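Local coordinates for protein arginyl-tRNA synthetase, putative (Plasmodium falciparum, PDB 5JLD) that probably attaches L-arginine to its cognate tRNA at the expense of ATP, as a monomeric class I aminoacyl-tRNA synthetase, at residues S70-I73 and I74-N78. Sequence-based numbering, arbitrary orientation.
Sequences SEFI and ISNIN
Ser70 to Ser75 close the last turns of helix 66-75 through backbone bonds: Ile74 N donates to Ser70 O and Ser75 N to Glu71 O, both at 2.9 Å. The next step frays. Asn76 N is shared between Phe72 O (3.0 Å) and Ile73 O (3.1 Å) in two weak bonds, and Asn76 itself is the first residue to leave helical geometry.

A side-chain hydroxyl reinforces this end. Ser75 OG, placed between its own N and carbonyl carbon (chi1 79°), turns back to give Phe72 O a short bond of 2.6 Å, in the carbonyl plane and on a lone pair. Phe72 O thus accepts both this hydroxyl and Asn76 N, while Ile73 O gains Ser21 OG of helix 10-25 as a second donor.

Phe72 and Asn76, one turn apart, extend side by side. The amide nitrogen ND2 sits over one face of the ring, 3.7 Å from CE1, with the two planes inclined by 61°. Asn76 OD1 accepts a bond from Lys24 NZ, which helps fix the amide toward helix 10-25.

One apolar side-chain pair joins the segments: Ile73 CG2 approaches Ile77 CD1 at 4.2 Å, and Ile73 and Ile77 continue onto strands 93-97 and 82-86, respectively. Glu71 lies alongside Ile74, both pointing the same way, with OE2 3.9 Å from CD1; Glu71 OE1 is hydrogen-bonded to Ser87 OG.

As the main-chain pattern weakens at this C-terminal helix end in the N-terminal domain, the hydroxyls of Ser75 and Ser21 supplement the weak N-H bonds to the Phe72 and Ile73 carbonyls, and isoleucines and polar links tie the exit to the neighbouring sheet and helix.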
ATOM      1  N   SER A  70       1.233  25.051 -28.334  1.00 45.17           N
ATOM      2  CA  SER A  70       0.403  24.974 -27.137  1.00 47.75           C
ATOM      3  C   SER A  70      -0.825  25.878 -27.278  1.00 42.97           C
ATOM      4  O   SER A  70      -1.902  25.537 -26.800  1.00 44.53           O
ATOM      5  CB  SER A  70       1.204  25.332 -25.885  1.00 46.53           C
ATOM      6  OG  SER A  70       1.414  26.709 -25.777  1.00 50.57           O
ATOM      7  N   GLU A  71      -0.664  27.002 -27.973  1.00 41.81           N
ATOM      8  CA  GLU A  71      -1.776  27.919 -28.220  1.00 47.36           C
ATOM      9  C   GLU A  71      -2.838  27.313 -29.157  1.00 49.32           C
ATOM     10  O   GLU A  71      -4.037  27.499 -28.962  1.00 45.60           O
ATOM     11  CB  GLU A  71      -1.240  29.234 -28.799  1.00 46.37           C
ATOM     12  CG  GLU A  71      -1.796  30.451 -28.121  1.00 59.25           C
ATOM     13  CD  GLU A  71      -1.373  30.560 -26.673  1.00 64.41           C
ATOM     14  OE1 GLU A  71      -0.157  30.587 -26.416  1.00 77.07           O
ATOM     15  OE2 GLU A  71      -2.254  30.646 -25.792  1.00 64.69           O
ATOM     16  N   PHE A  72      -2.396  26.596 -30.183  1.00 46.05           N
ATOM     17  CA  PHE A  72      -3.337  25.848 -31.020  1.00 56.00           C
ATOM     18  C   PHE A  72      -4.137  24.820 -30.161  1.00 52.61           C
ATOM     19  O   PHE A  72      -5.399  24.774 -30.189  1.00 49.85           O
ATOM     20  CB  PHE A  72      -2.560  25.175 -32.160  1.00 57.20           C
ATOM     21  CG  PHE A  72      -3.421  24.577 -33.236  1.00 51.21           C
ATOM     22  CD1 PHE A  72      -4.558  25.230 -33.686  1.00 44.09           C
ATOM     23  CD2 PHE A  72      -3.066  23.366 -33.821  1.00 46.98           C
ATOM     24  CE1 PHE A  72      -5.337  24.676 -34.692  1.00 50.78           C
ATOM     25  CE2 PHE A  72      -3.839  22.804 -34.819  1.00 48.36           C
ATOM     26  CZ  PHE A  72      -4.979  23.455 -35.256  1.00 47.98           C
ATOM     27  N   ILE A  73      -3.407  24.050 -29.353  1.00 40.15           N
ATOM     28  CA  ILE A  73      -4.058  23.091 -28.446  1.00 39.03           C
ATOM     29  C   ILE A  73      -5.100  23.769 -27.532  1.00 43.28           C
ATOM     30  O   ILE A  73      -6.220  23.297 -27.387  1.00 44.69           O
ATOM     31  CB  ILE A  73      -3.029  22.363 -27.566  1.00 46.01           C
ATOM     32  CG1 ILE A  73      -2.142  21.453 -28.429  1.00 48.85           C
ATOM     33  CG2 ILE A  73      -3.741  21.579 -26.451  1.00 38.32           C
ATOM     34  CD1 ILE A  73      -1.092  20.711 -27.650  1.00 48.23           C
ATOM     35  N   ILE A  74      -4.714  24.877 -26.919  1.00 42.05           N
ATOM     36  CA  ILE A  74      -5.618  25.652 -26.076  1.00 47.42           C
ATOM     37  C   ILE A  74      -6.854  26.127 -26.856  1.00 51.00           C
ATOM     38  O   ILE A  74      -7.981  26.023 -26.362  1.00 42.78           O
ATOM     39  CB  ILE A  74      -4.877  26.862 -25.462  1.00 48.74           C
ATOM     40  CG1 ILE A  74      -3.880  26.370 -24.396  1.00 44.38           C
ATOM     41  CG2 ILE A  74      -5.866  27.893 -24.891  1.00 45.91           C
ATOM     42  CD1 ILE A  74      -3.126  27.473 -23.680  1.00 45.09           C
ATOM     43  N   SER A  75      -6.638  26.623 -28.076  1.00 41.98           N
ATOM     44  CA  SER A  75      -7.728  27.101 -28.922  1.00 46.65           C
ATOM     45  C   SER A  75      -8.704  25.966 -29.228  1.00 48.77           C
ATOM     46  O   SER A  75      -9.882  26.217 -29.500  1.00 47.11           O
ATOM     47  CB  SER A  75      -7.206  27.692 -30.238  1.00 42.41           C
ATOM     48  OG  SER A  75      -6.881  26.657 -31.166  1.00 42.60           O
ATOM     49  N   ASN A  76      -8.237  24.722 -29.187  1.00 45.56           N
ATOM     50  CA  ASN A  76      -9.203  23.642 -29.403  1.00 48.54           C
ATOM     51  C   ASN A  76      -9.752  22.995 -28.119  1.00 55.31           C
ATOM     52  O   ASN A  76     -10.358  21.912 -28.157  1.00 48.24           O
ATOM     53  CB  ASN A  76      -8.602  22.588 -30.330  1.00 44.96           C
ATOM     54  CG  ASN A  76      -8.807  22.938 -31.806  1.00 49.44           C
ATOM     55  OD1 ASN A  76      -9.886  23.385 -32.210  1.00 47.15           O
ATOM     56  ND2 ASN A  76      -7.765  22.770 -32.607  1.00 48.10           N
ATOM     57  N   ILE A  77      -9.578  23.684 -26.992  1.00 53.34           N
ATOM     58  CA  ILE A  77     -10.194  23.271 -25.730  1.00 48.86           C
ATOM     59  C   ILE A  77     -11.327  24.227 -25.336  1.00 51.11           C
ATOM     60  O   ILE A  77     -11.149  25.444 -25.316  1.00 48.52           O
ATOM     61  CB  ILE A  77      -9.159  23.221 -24.594  1.00 50.36           C
ATOM     62  CG1 ILE A  77      -8.206  22.042 -24.800  1.00 49.90           C
ATOM     63  CG2 ILE A  77      -9.848  23.141 -23.226  1.00 45.79           C
ATOM     64  CD1 ILE A  77      -7.018  22.034 -23.856  1.00 35.79           C
ATOM     65  N   ASN A  78     -12.493  23.675 -25.031  1.00 63.81           N
ATOM     66  CA  ASN A  78     -13.637  24.480 -24.596  1.00 68.33           C
ATOM     67  C   ASN A  78     -14.287  23.868 -23.348  1.00 68.11           C
ATOM     68  O   ASN A  78     -15.123  22.971 -23.454  1.00 61.03           O
ATOM     69  CB  ASN A  78     -14.657  24.603 -25.732  1.00 70.49           C
ATOM     70  CG  ASN A  78     -15.740  25.633 -25.448  1.00 80.09           C
ATOM     71  OD1 ASN A  78     -15.507  26.624 -24.750  1.00 81.35           O
ATOM     72  ND2 ASN A  78     -16.933  25.405 -25.998  1.00 76.39           N
TER